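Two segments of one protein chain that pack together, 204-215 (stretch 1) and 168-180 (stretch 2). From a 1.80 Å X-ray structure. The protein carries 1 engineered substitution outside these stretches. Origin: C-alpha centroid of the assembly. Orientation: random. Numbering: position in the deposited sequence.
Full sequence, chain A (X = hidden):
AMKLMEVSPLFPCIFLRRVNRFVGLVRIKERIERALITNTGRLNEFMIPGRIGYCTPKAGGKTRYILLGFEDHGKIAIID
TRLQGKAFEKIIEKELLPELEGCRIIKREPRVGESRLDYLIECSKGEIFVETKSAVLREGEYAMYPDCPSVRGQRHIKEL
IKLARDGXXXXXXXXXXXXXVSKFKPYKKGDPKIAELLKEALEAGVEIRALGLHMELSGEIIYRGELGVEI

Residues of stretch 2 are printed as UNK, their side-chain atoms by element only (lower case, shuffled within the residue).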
# COMPACT_ATOMS: atom_id res chain seq x y z
N ALA A 204 16.71 11.72 -10.51
CA ALA A 204 15.95 12.52 -11.44
C ALA A 204 15.13 13.61 -10.76
O ALA A 204 14.71 14.56 -11.41
CB ALA A 204 15.04 11.64 -12.34
N GLY A 205 14.90 13.47 -9.45
CA GLY A 205 14.08 14.44 -8.71
C GLY A 205 12.75 13.89 -8.21
O GLY A 205 11.95 14.65 -7.65
N VAL A 206 12.49 12.59 -8.42
CA VAL A 206 11.25 12.00 -7.87
C VAL A 206 11.42 11.89 -6.35
O VAL A 206 12.40 11.31 -5.86
CB VAL A 206 10.93 10.59 -8.43
CG1 VAL A 206 9.63 10.02 -7.77
CG2 VAL A 206 10.85 10.61 -9.96
N GLU A 207 10.46 12.45 -5.61
CA GLU A 207 10.55 12.38 -4.13
C GLU A 207 10.10 10.99 -3.68
O GLU A 207 9.10 10.44 -4.20
CB GLU A 207 9.71 13.47 -3.48
CG GLU A 207 10.17 14.88 -3.87
CD GLU A 207 11.49 15.31 -3.23
OE1 GLU A 207 11.73 14.95 -2.06
OE2 GLU A 207 12.30 16.03 -3.88
N ILE A 208 10.86 10.40 -2.77
CA ILE A 208 10.50 9.06 -2.26
C ILE A 208 10.20 9.14 -0.75
O ILE A 208 11.01 9.65 0.02
CB ILE A 208 11.59 8.01 -2.53
CG1 ILE A 208 11.81 7.83 -4.05
CG2 ILE A 208 11.21 6.69 -1.83
CD1 ILE A 208 12.99 6.92 -4.40
N ARG A 209 9.02 8.63 -0.34
CA ARG A 209 8.65 8.61 1.09
C ARG A 209 8.18 7.19 1.40
O ARG A 209 7.78 6.43 0.49
CB ARG A 209 7.48 9.57 1.38
CG ARG A 209 7.71 11.05 0.96
CD ARG A 209 8.75 11.79 1.80
NE ARG A 209 8.90 13.17 1.30
CZ ARG A 209 9.88 13.57 0.49
NH1 ARG A 209 10.83 12.72 0.12
NH2 ARG A 209 9.92 14.83 0.08
N ALA A 210 8.22 6.85 2.68
CA ALA A 210 7.66 5.59 3.17
C ALA A 210 6.98 5.83 4.52
O ALA A 210 7.53 6.50 5.38
CB ALA A 210 8.74 4.53 3.28
N LEU A 211 5.80 5.25 4.70
CA LEU A 211 5.00 5.45 5.89
C LEU A 211 4.73 4.15 6.62
O LEU A 211 4.47 3.15 5.97
CB LEU A 211 3.66 6.07 5.51
CG LEU A 211 3.69 7.29 4.59
CD1 LEU A 211 2.25 7.67 4.21
CD2 LEU A 211 4.39 8.46 5.28
N GLY A 212 4.79 4.18 7.95
CA GLY A 212 4.46 2.99 8.75
C GLY A 212 3.01 3.05 9.19
O GLY A 212 2.54 4.06 9.73
N LEU A 213 2.28 1.94 8.96
CA LEU A 213 0.89 1.84 9.30
C LEU A 213 0.61 0.43 9.77
O LEU A 213 1.35 -0.49 9.42
CB LEU A 213 -0.00 2.12 8.08
CG LEU A 213 -0.20 3.57 7.64
CD1 LEU A 213 0.97 4.08 6.79
CD2 LEU A 213 -1.49 3.65 6.87
N HIS A 214 -0.42 0.29 10.59
CA HIS A 214 -0.99 -1.01 10.93
C HIS A 214 -2.43 -0.81 11.35
O HIS A 214 -2.92 0.34 11.50
CB HIS A 214 -0.15 -1.75 12.01
CG HIS A 214 -0.21 -1.09 13.35
ND1 HIS A 214 0.72 -0.17 13.77
CD2 HIS A 214 -1.12 -1.19 14.35
CE1 HIS A 214 0.41 0.27 14.98
NE2 HIS A 214 -0.71 -0.34 15.36
N MET A 215 -3.15 -1.92 11.54
CA MET A 215 -4.49 -1.92 12.05
C MET A 215 -4.47 -2.72 13.35
O MET A 215 -3.74 -3.72 13.46
CB MET A 215 -5.44 -2.53 11.03
CG MET A 215 -6.92 -2.49 11.48
SD MET A 215 -8.11 -2.79 10.11
CE MET A 215 -7.64 -4.38 9.50
N UNK A 168 8.46 18.49 -13.59
CA UNK A 168 7.20 18.45 -12.85
C UNK A 168 7.42 17.77 -11.50
O UNK A 168 8.37 16.99 -11.33
c UNK A 168 5.63 18.57 -14.85
c UNK A 168 4.66 18.47 -17.15
c UNK A 168 6.10 17.75 -13.66
n UNK A 168 4.05 17.58 -18.17
c UNK A 168 5.23 17.67 -15.99
N UNK A 169 6.52 18.04 -10.56
CA UNK A 169 6.64 17.46 -9.22
C UNK A 169 6.07 16.04 -9.23
O UNK A 169 4.92 15.79 -9.67
n UNK A 169 7.49 19.12 -5.89
n UNK A 169 7.96 17.83 -4.06
c UNK A 169 5.93 18.35 -8.18
c UNK A 169 8.34 18.36 -5.21
n UNK A 169 9.57 18.14 -5.66
c UNK A 169 6.52 19.78 -8.05
c UNK A 169 7.77 19.76 -7.17
N UNK A 170 6.88 15.11 -8.74
CA UNK A 170 6.50 13.72 -8.70
C UNK A 170 6.96 13.09 -7.39
O UNK A 170 8.04 13.41 -6.88
c UNK A 170 7.09 12.97 -9.90
N UNK A 171 6.13 12.18 -6.86
CA UNK A 171 6.40 11.50 -5.58
C UNK A 171 5.93 10.05 -5.61
O UNK A 171 4.86 9.74 -6.18
c UNK A 171 5.98 11.60 -3.06
c UNK A 171 5.69 12.21 -4.42
c UNK A 171 6.31 13.78 -1.49
s UNK A 171 5.13 12.46 -1.71
N UNK A 172 6.75 9.16 -5.05
CA UNK A 172 6.32 7.81 -4.75
C UNK A 172 6.30 7.60 -3.25
O UNK A 172 7.24 7.97 -2.54
c UNK A 172 7.13 6.68 -5.52
c UNK A 172 8.63 6.68 -5.15
c UNK A 172 6.52 5.29 -5.30
c UNK A 172 7.06 4.27 -6.29
N UNK A 173 5.21 7.03 -2.77
CA UNK A 173 5.03 6.79 -1.34
C UNK A 173 4.82 5.31 -1.12
O UNK A 173 3.83 4.74 -1.60
c UNK A 173 3.83 7.56 -0.79
c UNK A 173 3.97 9.09 -1.03
c UNK A 173 3.68 7.27 0.73
N UNK A 174 5.73 4.69 -0.36
CA UNK A 174 5.57 3.29 0.01
C UNK A 174 4.77 3.18 1.31
O UNK A 174 5.09 3.81 2.32
c UNK A 174 8.96 2.56 -3.70
c UNK A 174 7.99 1.61 -3.39
c UNK A 174 7.69 2.59 -1.19
c UNK A 174 8.64 3.56 -1.51
c UNK A 174 6.96 2.62 0.11
c UNK A 174 7.36 1.64 -2.15
c UNK A 174 9.31 3.52 -2.76
N UNK A 175 3.71 2.39 1.27
CA UNK A 175 2.86 2.20 2.44
C UNK A 175 3.31 0.92 3.14
O UNK A 175 2.97 -0.21 2.73
c UNK A 175 0.96 3.35 1.18
c UNK A 175 0.50 2.02 3.28
c UNK A 175 1.35 2.12 2.03
c UNK A 175 1.13 4.72 1.88
N UNK A 176 4.12 1.11 4.19
CA UNK A 176 4.67 0.02 5.01
C UNK A 176 3.63 -0.33 6.04
O UNK A 176 3.78 -0.05 7.25
N UNK A 177 2.53 -0.93 5.56
CA UNK A 177 1.39 -1.29 6.39
C UNK A 177 1.60 -2.58 7.20
O UNK A 177 0.70 -3.44 7.27
c UNK A 177 0.11 -1.41 5.54
N UNK A 178 2.79 -2.69 7.81
CA UNK A 178 3.15 -3.79 8.71
C UNK A 178 3.42 -3.18 10.07
O UNK A 178 4.03 -2.12 10.13
c UNK A 178 4.65 -5.20 6.98
c UNK A 178 4.50 -4.41 8.28
c UNK A 178 6.08 -5.58 6.81
c UNK A 178 3.77 -6.43 6.96
N UNK A 179 3.03 -3.86 11.15
CA UNK A 179 3.49 -3.41 12.47
C UNK A 179 5.00 -3.70 12.59
O UNK A 179 5.56 -4.52 11.84
c UNK A 179 2.46 -5.58 12.65
c UNK A 179 2.70 -4.30 13.45
c UNK A 179 2.23 -5.11 11.23
N UNK A 180 5.63 -3.00 13.53
CA UNK A 180 7.05 -3.21 13.90
C UNK A 180 8.04 -3.17 12.74
O UNK A 180 8.88 -4.06 12.58
n UNK A 180 6.78 -4.08 17.08
o UNK A 180 5.14 -4.92 15.79
c UNK A 180 6.30 -4.54 15.92
c UNK A 180 7.23 -4.50 14.73
O HOH W 1 9.48 15.84 -7.99

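Position 168 carries four carbons in a row ending in nitrogen, out of reach of stretch 1: Lys-168, its charged end suited to an exposed place before the strand.

Position 169 has three carbons, a nitrogen, then a carbon bearing two more nitrogens, a guanidinium, so it is Arg-169. Its CA-to-CB bond points sideways, but the long chain bends nearer the acid of Glu-207, with NH2 3.7 Å from Glu-207 CG and NH1 in a long salt bridge, 3.9 Å from Glu-207 OE2.

Position 170 has one side-chain carbon, 4.4 Å from Val-206 CG2: Ala-170, a small apolar residue in a buried place. Its O accepts from Glu-207 N (2.9 Å), while a water accepts from Ala-170 N (2.8 Å) and donates to Gly-205 O (2.8 Å), joining the stretches where the pairing begins.

Position 171 has two carbons, a sulfur and a carbon, unbranched, and is Met-171. The flexible thioether suits a place beside charged neighbours: CE lies 4.0 Å from Glu-207 CB and over one face of the Arg-209 guanidinium, 3.9 Å from Arg-209 NE. That arginine is held in turn by a salt bridge from its NH2 to Glu-207 OE1 (2.8 Å).

Position 172 shows four carbons, forked at the first, with one arm two carbons long: Ile-172. Branching at CB suits an extended strand, and CG2 packs 3.6 Å from Ile-208 CG1. Its backbone N donates to Glu-207 O (2.8 Å), and its O accepts from Arg-209 N (2.9 Å).

Position 173 has one carbon carrying two more, the short fork of Val-173. This compact branched residue meets Leu-211, CG1 to Leu-211 CD1 at 3.8 Å.

Position 174 has one carbon and a ring of six carbons, with no hydroxyl: Phe-174. Its apolar ring fits the buried face shared with Ile-208 and Ala-210. Ile-208 CG2 approaches the ring edge, 3.8 Å from CE2, and the small Ala-210 sets its CB 4.1 Å from Phe-174 CB.

Position 175 again has four carbons, forked at the first with one longer arm: Ile-175. It fills space beside two leucines, CD1 3.9 Å from Leu-211 CD1 and CG2 4.1 Å from Leu-213 CD1.

Position 176 has no side-chain atoms: Gly-176. A CB here would come within a tight 3.2 Å of Leu-211 O, the very atom that accepts from Gly-176 N at 2.7 Å.

Position 177 has a single carbon, 4.4 Å from Leu-213 CB: Ala-177, small and buried just past the strand.

Position 178 has four carbons forked at the second, Leu-178, pointing away from stretch 1 into buried surroundings.

Position 179 closes three carbons onto its own nitrogen: Pro-179, whose CB lies 4.1 Å from His-214 CB.

Position 180 has two carbons, the second carrying oxygen and nitrogen: Asn-180, exposed and without contact.

The contact is a parallel strand pair. Seven backbone hydrogen bonds run from Glu-207 to Leu-213, and apolar packing on both faces of the sheet reinforces them.

Stretch 2 (168-180) KRAMIVFIGALPN
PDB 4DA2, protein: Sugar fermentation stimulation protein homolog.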